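Local coordinates for protein Exo-1,5-alpha-L-arabinofuranobiosidase (Gibberella zeae, PDB 2YDT) that probably hydrolyses alpha-1,5-linked L-arabinan as an exo-acting arabinofuranobiosidase, and carries an iminosugar inhibitor together with arabinofuranose in its pocket, at residues 243-248 with 274-279; 262-265 with 271-274; 281-286 with 359-364; 300-305 with 311-316; 317-320 with 324-327. All blocks are in the same frame, centred on the assembly; numbering follows the deposited sequence.

Contact 1. Residues 243-248 with 274-279; sequences FPVYYR and GSPYVV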
# COMPACT_ATOMS: atom_id res chain seq x y z
N PHE A 243 -6.18 2.83 15.84
CA PHE A 243 -6.08 2.09 14.58
C PHE A 243 -5.06 0.94 14.67
O PHE A 243 -4.12 0.83 13.88
CB PHE A 243 -5.68 3.08 13.45
CG PHE A 243 -6.70 4.18 13.19
CD1 PHE A 243 -7.65 4.07 12.19
CD2 PHE A 243 -6.70 5.33 13.96
CE1 PHE A 243 -8.59 5.09 11.98
CE2 PHE A 243 -7.61 6.34 13.74
CZ PHE A 243 -8.54 6.23 12.75
N PRO A 244 -5.26 -0.01 15.60
CA PRO A 244 -4.31 -1.10 15.73
C PRO A 244 -4.21 -1.99 14.47
O PRO A 244 -5.19 -2.15 13.74
CB PRO A 244 -4.88 -1.91 16.92
CG PRO A 244 -6.31 -1.63 16.89
CD PRO A 244 -6.42 -0.17 16.50
N VAL A 245 -3.01 -2.49 14.20
CA VAL A 245 -2.79 -3.39 13.06
C VAL A 245 -3.39 -4.77 13.35
O VAL A 245 -3.03 -5.44 14.34
CB VAL A 245 -1.33 -3.47 12.64
CG1 VAL A 245 -1.18 -4.36 11.38
CG2 VAL A 245 -0.77 -2.04 12.35
N TYR A 246 -4.31 -5.20 12.48
CA TYR A 246 -4.91 -6.54 12.55
C TYR A 246 -4.64 -7.27 11.25
O TYR A 246 -4.29 -6.68 10.21
CB TYR A 246 -6.42 -6.47 12.80
CG TYR A 246 -6.86 -6.39 14.24
CD1 TYR A 246 -6.49 -5.33 15.05
CD2 TYR A 246 -7.70 -7.38 14.79
CE1 TYR A 246 -6.92 -5.26 16.39
CE2 TYR A 246 -8.11 -7.31 16.11
CZ TYR A 246 -7.73 -6.24 16.89
OH TYR A 246 -8.17 -6.15 18.22
N TYR A 247 -4.81 -8.59 11.30
CA TYR A 247 -4.66 -9.43 10.11
C TYR A 247 -5.58 -10.64 10.15
O TYR A 247 -6.12 -11.02 11.18
CB TYR A 247 -3.21 -9.85 9.92
CG TYR A 247 -2.64 -10.79 10.96
CD1 TYR A 247 -2.66 -12.19 10.79
CD2 TYR A 247 -2.16 -10.28 12.16
CE1 TYR A 247 -2.09 -13.03 11.77
CE2 TYR A 247 -1.64 -11.09 13.13
CZ TYR A 247 -1.63 -12.47 12.93
OH TYR A 247 -1.08 -13.24 13.91
N ARG A 248 -5.77 -11.22 8.98
CA ARG A 248 -6.52 -12.44 8.77
C ARG A 248 -5.73 -13.38 7.86
O ARG A 248 -4.93 -12.93 7.03
CB ARG A 248 -7.89 -12.13 8.15
CG ARG A 248 -8.78 -11.28 9.05
CD ARG A 248 -10.07 -10.92 8.45
NE ARG A 248 -10.84 -10.02 9.32
CZ ARG A 248 -12.17 -9.96 9.36
NH1 ARG A 248 -12.89 -10.71 8.55
NH2 ARG A 248 -12.79 -9.14 10.18
N GLY A 274 -1.77 1.88 12.79
CA GLY A 274 -1.78 2.83 11.66
C GLY A 274 -1.18 2.29 10.37
O GLY A 274 -0.12 1.64 10.38
N SER A 275 -1.89 2.54 9.27
CA SER A 275 -1.37 2.44 7.91
C SER A 275 -0.28 1.40 7.68
O SER A 275 0.86 1.73 7.29
CB SER A 275 -0.93 3.83 7.42
OG SER A 275 0.07 4.44 8.23
N PRO A 276 -0.68 0.12 7.81
CA PRO A 276 0.32 -0.93 7.73
C PRO A 276 0.63 -1.38 6.31
O PRO A 276 -0.08 -1.07 5.36
CB PRO A 276 -0.32 -2.07 8.52
CG PRO A 276 -1.78 -1.87 8.36
CD PRO A 276 -1.95 -0.37 8.34
N TYR A 277 1.72 -2.12 6.17
CA TYR A 277 2.12 -2.67 4.89
C TYR A 277 2.80 -4.00 5.15
O TYR A 277 3.73 -4.06 5.97
CB TYR A 277 3.09 -1.70 4.13
CG TYR A 277 3.17 -1.99 2.64
CD1 TYR A 277 2.44 -1.26 1.72
CD2 TYR A 277 3.94 -3.06 2.15
CE1 TYR A 277 2.48 -1.58 0.40
CE2 TYR A 277 3.97 -3.39 0.83
CZ TYR A 277 3.23 -2.61 -0.05
OH TYR A 277 3.23 -2.89 -1.41
N VAL A 278 2.40 -5.05 4.42
CA VAL A 278 2.96 -6.40 4.60
C VAL A 278 3.65 -6.91 3.35
O VAL A 278 3.19 -6.68 2.23
CB VAL A 278 1.88 -7.44 5.05
CG1 VAL A 278 0.84 -7.75 4.00
CG2 VAL A 278 2.53 -8.76 5.49
N VAL A 279 4.76 -7.65 3.55
CA VAL A 279 5.36 -8.47 2.50
C VAL A 279 5.74 -9.81 3.12
O VAL A 279 5.76 -9.94 4.35
CB VAL A 279 6.61 -7.85 1.82
CG1 VAL A 279 6.21 -6.60 1.08
CG2 VAL A 279 7.71 -7.55 2.85

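Contact 2. Residues 262-265 with 271-274; sequences HQIV and TPAG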
# COMPACT_ATOMS: atom_id res chain seq x y z
N HIS A 262 -6.88 -11.12 14.01
CA HIS A 262 -5.76 -11.17 14.96
C HIS A 262 -5.09 -9.82 15.06
O HIS A 262 -4.67 -9.29 14.05
CB HIS A 262 -4.73 -12.18 14.53
CG HIS A 262 -5.28 -13.55 14.32
ND1 HIS A 262 -5.50 -14.42 15.37
CD2 HIS A 262 -5.67 -14.20 13.19
CE1 HIS A 262 -5.99 -15.55 14.89
NE2 HIS A 262 -6.11 -15.44 13.58
N GLN A 263 -4.92 -9.31 16.28
CA GLN A 263 -4.08 -8.14 16.48
C GLN A 263 -2.62 -8.51 16.44
O GLN A 263 -2.24 -9.57 16.96
CB GLN A 263 -4.36 -7.53 17.89
CG GLN A 263 -3.66 -6.21 18.10
CD GLN A 263 -3.97 -5.62 19.47
OE1 GLN A 263 -4.74 -6.23 20.26
NE2 GLN A 263 -3.45 -4.43 19.73
N ILE A 264 -1.78 -7.65 15.87
CA ILE A 264 -0.34 -7.83 15.95
C ILE A 264 0.14 -7.25 17.27
O ILE A 264 -0.03 -6.07 17.52
CB ILE A 264 0.47 -7.14 14.82
CG1 ILE A 264 0.13 -7.77 13.50
CG2 ILE A 264 2.01 -7.30 15.10
CD1 ILE A 264 0.96 -7.24 12.28
N VAL A 265 0.73 -8.10 18.11
CA VAL A 265 1.36 -7.66 19.37
C VAL A 265 2.71 -8.37 19.42
O VAL A 265 2.74 -9.60 19.32
CB VAL A 265 0.51 -8.03 20.61
CG1 VAL A 265 1.17 -7.54 21.93
CG2 VAL A 265 -0.91 -7.45 20.54
N THR A 271 2.28 -2.74 20.43
CA THR A 271 1.03 -2.79 19.67
C THR A 271 1.10 -1.82 18.45
O THR A 271 0.72 -0.65 18.56
CB THR A 271 -0.16 -2.42 20.54
OG1 THR A 271 0.03 -1.12 21.11
CG2 THR A 271 -0.41 -3.43 21.66
N PRO A 272 1.60 -2.31 17.32
CA PRO A 272 1.68 -1.43 16.13
C PRO A 272 0.30 -0.95 15.74
O PRO A 272 -0.69 -1.70 15.85
CB PRO A 272 2.25 -2.32 15.04
CG PRO A 272 2.18 -3.70 15.55
CD PRO A 272 2.10 -3.66 17.04
N ALA A 273 0.25 0.31 15.28
CA ALA A 273 -1.00 0.95 14.87
C ALA A 273 -0.74 1.80 13.63
O ALA A 273 0.34 2.36 13.47
CB ALA A 273 -1.60 1.83 15.96
N GLY A 274 -1.77 1.88 12.79
CA GLY A 274 -1.78 2.83 11.66
C GLY A 274 -1.18 2.29 10.37
O GLY A 274 -0.12 1.64 10.38
O HOH W 1 -1.53 -3.71 17.66

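Contact 3. Residues 281-286 with 359-364; sequences TPYGGK and VRLSEV. With MN (manganese (II) ion), chain K; SO4 (sulfate ion), chain D.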
# COMPACT_ATOMS: atom_id res chain seq x y z
N THR A 281 8.95 -12.75 2.50
CA THR A 281 10.17 -13.16 1.82
C THR A 281 10.50 -14.62 2.19
O THR A 281 10.23 -15.01 3.31
CB THR A 281 11.37 -12.26 2.23
OG1 THR A 281 12.57 -12.86 1.73
CG2 THR A 281 11.48 -12.02 3.73
N PRO A 282 11.10 -15.37 1.25
CA PRO A 282 11.59 -16.73 1.55
C PRO A 282 12.74 -16.78 2.56
O PRO A 282 13.03 -17.87 3.11
CB PRO A 282 12.06 -17.28 0.20
CG PRO A 282 11.89 -16.26 -0.77
CD PRO A 282 11.27 -15.03 -0.17
N TYR A 283 13.37 -15.63 2.84
CA TYR A 283 14.44 -15.58 3.85
C TYR A 283 13.96 -16.15 5.19
O TYR A 283 12.86 -15.87 5.65
CB TYR A 283 14.96 -14.15 4.05
CG TYR A 283 15.89 -14.08 5.26
CD1 TYR A 283 17.23 -14.44 5.11
CD2 TYR A 283 15.42 -13.75 6.53
CE1 TYR A 283 18.07 -14.46 6.22
CE2 TYR A 283 16.26 -13.77 7.64
CZ TYR A 283 17.59 -14.12 7.45
OH TYR A 283 18.46 -14.15 8.53
N GLY A 284 14.81 -16.95 5.84
CA GLY A 284 14.65 -17.25 7.25
C GLY A 284 14.23 -18.66 7.57
O GLY A 284 13.85 -18.94 8.69
N GLY A 285 14.23 -19.55 6.60
CA GLY A 285 13.79 -20.93 6.87
C GLY A 285 12.59 -21.31 6.05
O GLY A 285 12.15 -20.58 5.16
N LYS A 286 12.05 -22.50 6.33
CA LYS A 286 11.00 -23.05 5.50
C LYS A 286 9.75 -22.18 5.46
O LYS A 286 9.10 -22.11 4.41
CB LYS A 286 10.64 -24.48 5.95
CG LYS A 286 10.10 -24.60 7.37
CD LYS A 286 9.41 -25.96 7.61
CE LYS A 286 7.98 -26.02 6.99
NZ LYS A 286 7.99 -26.59 5.59
N VAL A 359 18.02 -2.76 3.93
CA VAL A 359 18.63 -3.48 5.08
C VAL A 359 18.68 -4.97 4.77
O VAL A 359 18.02 -5.45 3.86
CB VAL A 359 17.86 -3.27 6.36
CG1 VAL A 359 17.77 -1.78 6.70
CG2 VAL A 359 16.45 -3.92 6.31
N ARG A 360 19.51 -5.71 5.51
CA ARG A 360 19.50 -7.15 5.48
C ARG A 360 18.82 -7.69 6.74
O ARG A 360 19.18 -7.33 7.86
CB ARG A 360 20.97 -7.70 5.45
CG ARG A 360 21.57 -7.71 4.12
CD ARG A 360 22.94 -8.46 4.09
NE ARG A 360 23.46 -8.27 2.76
CZ ARG A 360 23.08 -8.96 1.69
NH1 ARG A 360 22.26 -9.98 1.80
NH2 ARG A 360 23.58 -8.65 0.52
N LEU A 361 17.89 -8.61 6.56
CA LEU A 361 17.15 -9.18 7.65
C LEU A 361 18.12 -10.00 8.53
O LEU A 361 17.96 -10.00 9.75
CB LEU A 361 16.01 -10.06 7.14
CG LEU A 361 14.86 -9.29 6.52
CD1 LEU A 361 13.91 -10.27 5.79
CD2 LEU A 361 14.15 -8.45 7.60
N SER A 362 19.11 -10.61 7.88
CA SER A 362 20.16 -11.38 8.60
C SER A 362 20.92 -10.49 9.61
O SER A 362 21.47 -10.99 10.60
CB SER A 362 21.14 -12.04 7.63
OG SER A 362 21.85 -11.14 6.83
N GLU A 363 20.93 -9.18 9.38
CA GLU A 363 21.59 -8.23 10.30
C GLU A 363 20.64 -7.54 11.26
O GLU A 363 20.92 -7.37 12.44
CB GLU A 363 22.37 -7.21 9.48
CG GLU A 363 23.31 -7.91 8.50
CD GLU A 363 24.16 -7.00 7.65
OE1 GLU A 363 23.67 -5.92 7.27
OE2 GLU A 363 25.33 -7.37 7.35
N VAL A 364 19.48 -7.11 10.74
CA VAL A 364 18.43 -6.51 11.54
C VAL A 364 17.85 -7.43 12.61
O VAL A 364 17.49 -6.97 13.70
CB VAL A 364 17.31 -6.00 10.59
CG1 VAL A 364 16.05 -5.65 11.35
CG2 VAL A 364 17.84 -4.80 9.78
MN MN K . 26.84 -6.59 6.30
S SO4 D . 25.84 -5.54 1.72
O1 SO4 D . 25.24 -6.09 0.52
O2 SO4 D . 25.25 -6.06 2.92
O3 SO4 D . 27.28 -5.78 1.60
O4 SO4 D . 25.77 -4.08 1.75
O HOH W 2 25.20 -5.18 5.37
O HOH W 3 26.94 -7.49 4.45

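Contact 4. Residues 300-305 with 311-316; sequences IFTNQA and AWKKWD. With MN (manganese (II) ion), chain M.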
# COMPACT_ATOMS: atom_id res chain seq x y z
N ILE A 300 10.34 -2.63 12.32
CA ILE A 300 9.64 -3.66 11.52
C ILE A 300 9.21 -4.78 12.47
O ILE A 300 9.87 -5.03 13.51
CB ILE A 300 10.45 -4.14 10.32
CG1 ILE A 300 11.75 -4.86 10.75
CG2 ILE A 300 10.65 -2.94 9.31
CD1 ILE A 300 12.40 -5.66 9.65
N PHE A 301 8.14 -5.45 12.08
CA PHE A 301 7.52 -6.54 12.82
C PHE A 301 7.57 -7.79 11.96
O PHE A 301 7.12 -7.79 10.81
CB PHE A 301 6.12 -6.17 13.24
CG PHE A 301 6.08 -5.00 14.17
CD1 PHE A 301 6.07 -5.16 15.54
CD2 PHE A 301 6.15 -3.70 13.68
CE1 PHE A 301 6.08 -4.06 16.40
CE2 PHE A 301 6.15 -2.60 14.54
CZ PHE A 301 6.13 -2.80 15.91
N THR A 302 8.10 -8.88 12.52
CA THR A 302 8.34 -10.08 11.71
C THR A 302 7.65 -11.30 12.30
O THR A 302 7.41 -11.36 13.49
CB THR A 302 9.86 -10.41 11.55
OG1 THR A 302 10.43 -10.69 12.85
CG2 THR A 302 10.61 -9.26 10.87
N ASN A 303 7.38 -12.29 11.43
CA ASN A 303 6.73 -13.53 11.86
C ASN A 303 7.21 -14.65 10.96
O ASN A 303 6.96 -14.68 9.77
CB ASN A 303 5.20 -13.37 11.85
CG ASN A 303 4.47 -14.54 12.52
OD1 ASN A 303 4.59 -15.70 12.05
ND2 ASN A 303 3.68 -14.25 13.55
N GLN A 304 7.93 -15.61 11.58
CA GLN A 304 8.48 -16.74 10.90
C GLN A 304 7.69 -18.02 11.23
O GLN A 304 8.20 -19.12 11.02
CB GLN A 304 9.98 -16.90 11.26
CG GLN A 304 10.83 -15.75 10.71
CD GLN A 304 12.32 -15.87 10.95
OE1 GLN A 304 13.14 -15.37 10.15
NE2 GLN A 304 12.70 -16.51 12.05
N ALA A 305 6.45 -17.85 11.68
CA ALA A 305 5.56 -18.96 12.07
C ALA A 305 4.21 -18.88 11.35
O ALA A 305 3.16 -19.25 11.90
CB ALA A 305 5.42 -18.96 13.56
N ALA A 311 3.99 -15.23 17.77
CA ALA A 311 5.33 -15.27 17.24
C ALA A 311 5.79 -13.96 16.55
O ALA A 311 6.76 -13.98 15.82
CB ALA A 311 5.46 -16.48 16.28
N TRP A 312 5.15 -12.83 16.83
CA TRP A 312 5.60 -11.55 16.23
C TRP A 312 6.78 -10.99 17.02
O TRP A 312 6.72 -10.95 18.26
CB TRP A 312 4.49 -10.52 16.16
CG TRP A 312 3.43 -10.90 15.17
CD1 TRP A 312 2.26 -11.60 15.42
CD2 TRP A 312 3.42 -10.62 13.76
NE1 TRP A 312 1.54 -11.77 14.25
CE2 TRP A 312 2.23 -11.19 13.22
CE3 TRP A 312 4.31 -9.96 12.90
CZ2 TRP A 312 1.90 -11.09 11.85
CZ3 TRP A 312 3.97 -9.88 11.53
CH2 TRP A 312 2.78 -10.43 11.03
N LYS A 313 7.80 -10.57 16.30
CA LYS A 313 9.00 -9.94 16.89
C LYS A 313 9.17 -8.54 16.31
O LYS A 313 8.64 -8.24 15.24
CB LYS A 313 10.25 -10.77 16.63
CG LYS A 313 10.13 -12.31 16.89
CD LYS A 313 9.68 -12.68 18.26
CE LYS A 313 9.78 -14.19 18.53
NZ LYS A 313 8.90 -14.58 19.70
N LYS A 314 9.89 -7.68 17.02
CA LYS A 314 10.08 -6.29 16.63
C LYS A 314 11.56 -5.97 16.51
O LYS A 314 12.34 -6.38 17.39
CB LYS A 314 9.42 -5.42 17.66
CG LYS A 314 9.78 -3.91 17.62
CD LYS A 314 9.10 -3.16 18.75
CE LYS A 314 9.94 -3.19 20.02
NZ LYS A 314 9.60 -2.09 20.93
N TRP A 315 11.96 -5.22 15.48
CA TRP A 315 13.36 -4.88 15.20
C TRP A 315 13.53 -3.45 14.71
O TRP A 315 12.79 -2.98 13.84
CB TRP A 315 14.00 -5.81 14.14
CG TRP A 315 13.63 -7.27 14.26
CD1 TRP A 315 12.61 -7.89 13.63
CD2 TRP A 315 14.24 -8.26 15.10
NE1 TRP A 315 12.54 -9.21 13.99
CE2 TRP A 315 13.54 -9.47 14.89
CE3 TRP A 315 15.33 -8.25 15.96
CZ2 TRP A 315 13.88 -10.66 15.54
CZ3 TRP A 315 15.68 -9.43 16.60
CH2 TRP A 315 14.96 -10.61 16.39
N ASP A 316 14.55 -2.75 15.24
CA ASP A 316 14.86 -1.40 14.78
C ASP A 316 15.47 -1.44 13.41
O ASP A 316 16.19 -2.38 13.04
CB ASP A 316 15.88 -0.72 15.73
CG ASP A 316 15.30 -0.41 17.05
OD1 ASP A 316 14.17 0.13 17.12
OD2 ASP A 316 15.97 -0.68 18.07
MN MN M . 12.97 0.83 18.78
O HOH W 4 8.69 -15.21 14.41
O HOH W 5 12.64 -0.70 19.49

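Contact 5. Residues 317-320 with 324-327; sequences VPQP and TRSL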
# COMPACT_ATOMS: atom_id res chain seq x y z
N VAL A 317 15.19 -0.38 12.64
CA VAL A 317 15.78 -0.18 11.33
C VAL A 317 16.11 1.31 11.18
O VAL A 317 15.59 2.12 11.95
CB VAL A 317 14.80 -0.60 10.18
CG1 VAL A 317 14.54 -2.14 10.19
CG2 VAL A 317 13.51 0.21 10.25
N PRO A 318 16.96 1.67 10.21
CA PRO A 318 17.34 3.08 10.13
C PRO A 318 16.38 4.03 9.44
O PRO A 318 16.57 5.25 9.48
CB PRO A 318 18.65 3.06 9.36
CG PRO A 318 18.68 1.78 8.66
CD PRO A 318 17.81 0.82 9.37
N GLN A 319 15.37 3.48 8.78
CA GLN A 319 14.42 4.29 8.03
C GLN A 319 13.39 4.88 9.01
O GLN A 319 12.88 4.18 9.88
CB GLN A 319 13.74 3.43 6.98
CG GLN A 319 12.76 4.20 6.09
CD GLN A 319 13.44 5.12 5.11
OE1 GLN A 319 14.67 5.03 4.82
NE2 GLN A 319 12.66 6.04 4.56
N PRO A 320 13.10 6.20 8.90
CA PRO A 320 12.18 6.81 9.84
C PRO A 320 10.71 6.38 9.71
O PRO A 320 10.30 5.81 8.70
CB PRO A 320 12.34 8.30 9.54
CG PRO A 320 12.77 8.38 8.17
CD PRO A 320 13.66 7.18 7.96
N THR A 324 1.90 5.12 6.02
CA THR A 324 1.88 4.02 5.04
C THR A 324 3.28 3.72 4.45
O THR A 324 3.47 3.44 3.27
CB THR A 324 0.75 4.18 3.95
OG1 THR A 324 0.56 2.93 3.28
CG2 THR A 324 1.07 5.29 2.91
N ARG A 325 4.28 3.70 5.33
CA ARG A 325 5.62 3.29 4.96
C ARG A 325 5.54 1.91 4.33
O ARG A 325 4.86 1.02 4.88
CB ARG A 325 6.53 3.35 6.20
CG ARG A 325 8.02 3.33 5.88
CD ARG A 325 8.89 3.33 7.16
NE ARG A 325 8.64 2.13 7.95
CZ ARG A 325 9.34 1.78 9.01
NH1 ARG A 325 10.39 2.51 9.38
NH2 ARG A 325 8.99 0.70 9.72
N SER A 326 6.21 1.73 3.19
CA SER A 326 6.05 0.53 2.39
C SER A 326 7.30 -0.30 2.36
O SER A 326 8.40 0.14 2.78
CB SER A 326 5.61 0.87 0.96
OG SER A 326 6.44 1.80 0.36
N LEU A 327 7.15 -1.54 1.88
CA LEU A 327 8.22 -2.54 1.89
C LEU A 327 8.34 -3.25 0.56
O LEU A 327 7.36 -3.40 -0.19
CB LEU A 327 7.92 -3.58 2.97
CG LEU A 327 7.71 -3.14 4.41
CD1 LEU A 327 7.15 -4.33 5.31
CD2 LEU A 327 9.01 -2.58 5.00

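Contact 1. Residues 243-248 with 274-279
Val245 and Gly274 bury most of the surface here, with Pro276 adding the third share. Both methyls of Val245 rest on the proline ring: Val245 CG1 lies 3.8 Å from Pro276 CB, and Val245 CG2 is 3.9 Å from the same carbon. A chi1 of -176°, with CG1 anti to the backbone N, turns the fork of the valine so that each branch meets the ring, and valine and proline lie alongside, pointing opposite ways. Val245 CG2 also reaches back to the main chain, 4.1 Å from Gly274 N. That amide gives the polar tie, a hydrogen bond of 2.8 Å from Gly274 N to Phe243 O; the donor sits tilted from the carbonyl plane. Residues 274-276 lead into the innermost strand of one blade of a six-bladed beta-propeller, whereas strand 245-250 belongs to the blade before it. On the pocket side, Glu228, one of the residues lining the iminosugar site, accepts a hydrogen bond from Ser275 N. One main-chain bond beside a small buried aliphatic patch implies that the turn into the next blade is fixed through its backbone at Gly274, while Pro276 meets Val245 through apolar contact.

Contact 2. Residues 262-265 with 271-274
Ile264 and Pro272 cross at about a right angle, with Ile264 CG2 set 3.6 Å from Pro272 CG. The carbonyl of the same isoleucine runs up to the proline ring as well, Ile264 O lying 3.3 Å from Pro272 CD. Beside this pair, the amide end of Gln263 crosses the methyl of Thr271 at a slant, at 3.7 Å between Gln263 NE2 and Thr271 CG2. No direct hydrogen bond joins the two segments; a single water does the work. It accepts from Gln263 NE2 at 2.9 Å and donates both to Ile264 O and to Pro272 O, each 2.8 Å away, so it knits one side chain and two main-chain carbonyls together. Gln263 reaches it because CG is anti to the backbone N (chi1 -172°) and the chain stays extended beyond. Further out, Val245 holds both segments by backbone hydrogen bonds, one to Ile264 and one to Pro272, and Trp312 packs against Ile264. The arrangement belongs to the link between consecutive blades of a beta-propeller: the chain leaves the short outermost strand 262-263, loops round, and comes back past strand 245-250 on its way to strand 277-281, the innermost strand of the next blade.

Contact 3. Residues 281-286 with 359-364
The ring of Tyr283 meets Leu361 and Ser362 at a slant, with Leu361 CB and Ser362 N both oblique to its plane. Tyr283 CE2 is 3.8 Å from Leu361 CB, and the phenol oxygen runs up to the helix start, where Tyr283 OH lies 3.3 Å from Ser362 CA. The other flat group, the guanidinium of Arg360, turns an edge to a sulfate, probably from the crystallisation liquor: Arg360 NE donates to sulfate O2 at 2.8 Å and NH2 to O1, while NH1 forms salt bridges with Asp333 and Asp335. Lys9 N and Thr10 OG1 are also hydrogen-bonded to the sulfate. Next to the tyrosine, Thr281 CG2 and Leu361 CD1 come tip to tip at 3.6 Å. The contact joins the hairpin loop after strand 277-281 in one propeller blade to the end of strand 354-360 in the neighbouring blade, where the chain enters the short helix 361-364. Thr281 forms an ST turn: its OG1, anti to the backbone N (chi1 169°), accepts from Tyr283 N at 3.1 Å and is also hydrogen-bonded to Pro334 O. Arg360, at the N-cap position, offers its carbonyl to both Glu363 N and Val364 N. Glu363 binds a manganese ion through OE2 at 2.0 Å, and two waters on that metal donate to sulfate O2, one of them also donating to Glu363 OE1.

Contact 4. Residues 300-305 with 311-316
Thr302 and Trp315 are joined across a beta hairpin, strands 300-303 and 313-315, which forms the outer half of one propeller blade. The strands run antiparallel, with Ile300/Trp315 and Thr302/Lys313 as hydrogen-bonded pairs and Phe301/Lys314 as the non-hydrogen-bonded pair between them. Packing is close where Asn303 lies on Trp312: Asn303 CB is 3.6 Å from the centroid of the six-membered ring of Trp312 and almost on the normal, a CH-pi contact, and Asn303 ND2 lies over the rim of the same indole face. The amide stands steeply to the ring, 67° between planes, and Asn303 ND2 is hydrogen-bonded to Asp308 O. Trp312 NE1 is hydrogen-bonded to Tyr247 OH in the preceding blade. Asn303 OD1 closes an Asx turn by accepting from Ala305 N at 2.9 Å. Phe301 and Lys314 lie side by side, Phe301 CE1 being 3.8 Å from Lys314 CB; the lysine then bends off to a salt bridge with Asp268 and a hydrogen bond with Thr270. The turn end just beyond Asn303 and Trp312 is looser, a water there accepting from Gln304 N and donating to Ala311 O at 2.7 Å. The Lys313 chain bends at chi2 and leaves the partner strand, and the exposed Asp316 binds manganese through OD1 at 2.2 Å, with Glu299 as a second protein ligand. On the face shared by Ile300 and Thr302, the indole N-H of Trp315 points at the threonine hydroxyl: Trp315 NE1 to Thr302 OG1 measures 2.8 Å, and the oxygen lies only 2° out of the ring plane.

Contact 5. Residues 317-320 with 324-327
Arg325 reaches across to the main chain of Gln319 and Pro320 within an inter-blade link of the beta-propeller, the loop that carries the chain from the outer strand 313-315 of one blade to the inner strand 326-330 of the next. The arginine leaves its backbone with CG anti to N (chi1 -164°) and runs straight through chi2, which brings Arg325 CD to 3.2 Å from Pro320 O. The bend at chi3 (62°) then swings the guanidinium so that NH1 comes beside the same oxygen. The hydrogen bond from Arg325 NH1 to Pro320 O is long at 3.4 Å and weak. Gln319 O lies closer, 3.0 Å from Arg325 NH1 and near the guanidinium plane. Stronger support comes from the blade that holds strand 289-293: Ser298 O receives NH1 and Ser293 OG is hydrogen-bonded to NE, while NH2 makes a weak bond to the carbonyl of Glu299, a manganese ligand. The buried guanidinium thus ties both blades to the link between them. Gln319 runs antiparallel alongside Arg325, Gln319 CG being 4.1 Å from Arg325 CD. Its chain is kinked at chi2 (72°), and the amide goes to two serines of strand 354-360, OE1 to Ser357 and NE2 to Ser355. Val317 adds an aliphatic touch obliquely to the guanidinium, one branch alone making it: Val317 CG2 lies 4.0 Å from Arg325 NH1.

How the contacts relate
From the N terminus, contact 1 opens first, closing the loop between strands 245-250 and 277-281 of adjacent blades. Contact 2 lies inside that loop and ends on the same stretch, sharing Gly274. Contact 3 opens directly after contact 1 and closes the longest loop, from 281-286 to 359-364, the end of strand 354-360 and the short helix 361-364. Contacts 4 and 5 are nested within it in series: 300-305 with 311-316 is a hairpin inside one blade, and 317-320 with 324-327 lies in the link to the next. Trp312 of contact 4 packs on contact 2, while Leu327 of contact 5 packs on Tyr277 and Val279 of contact 1, so three successive blades are tied together.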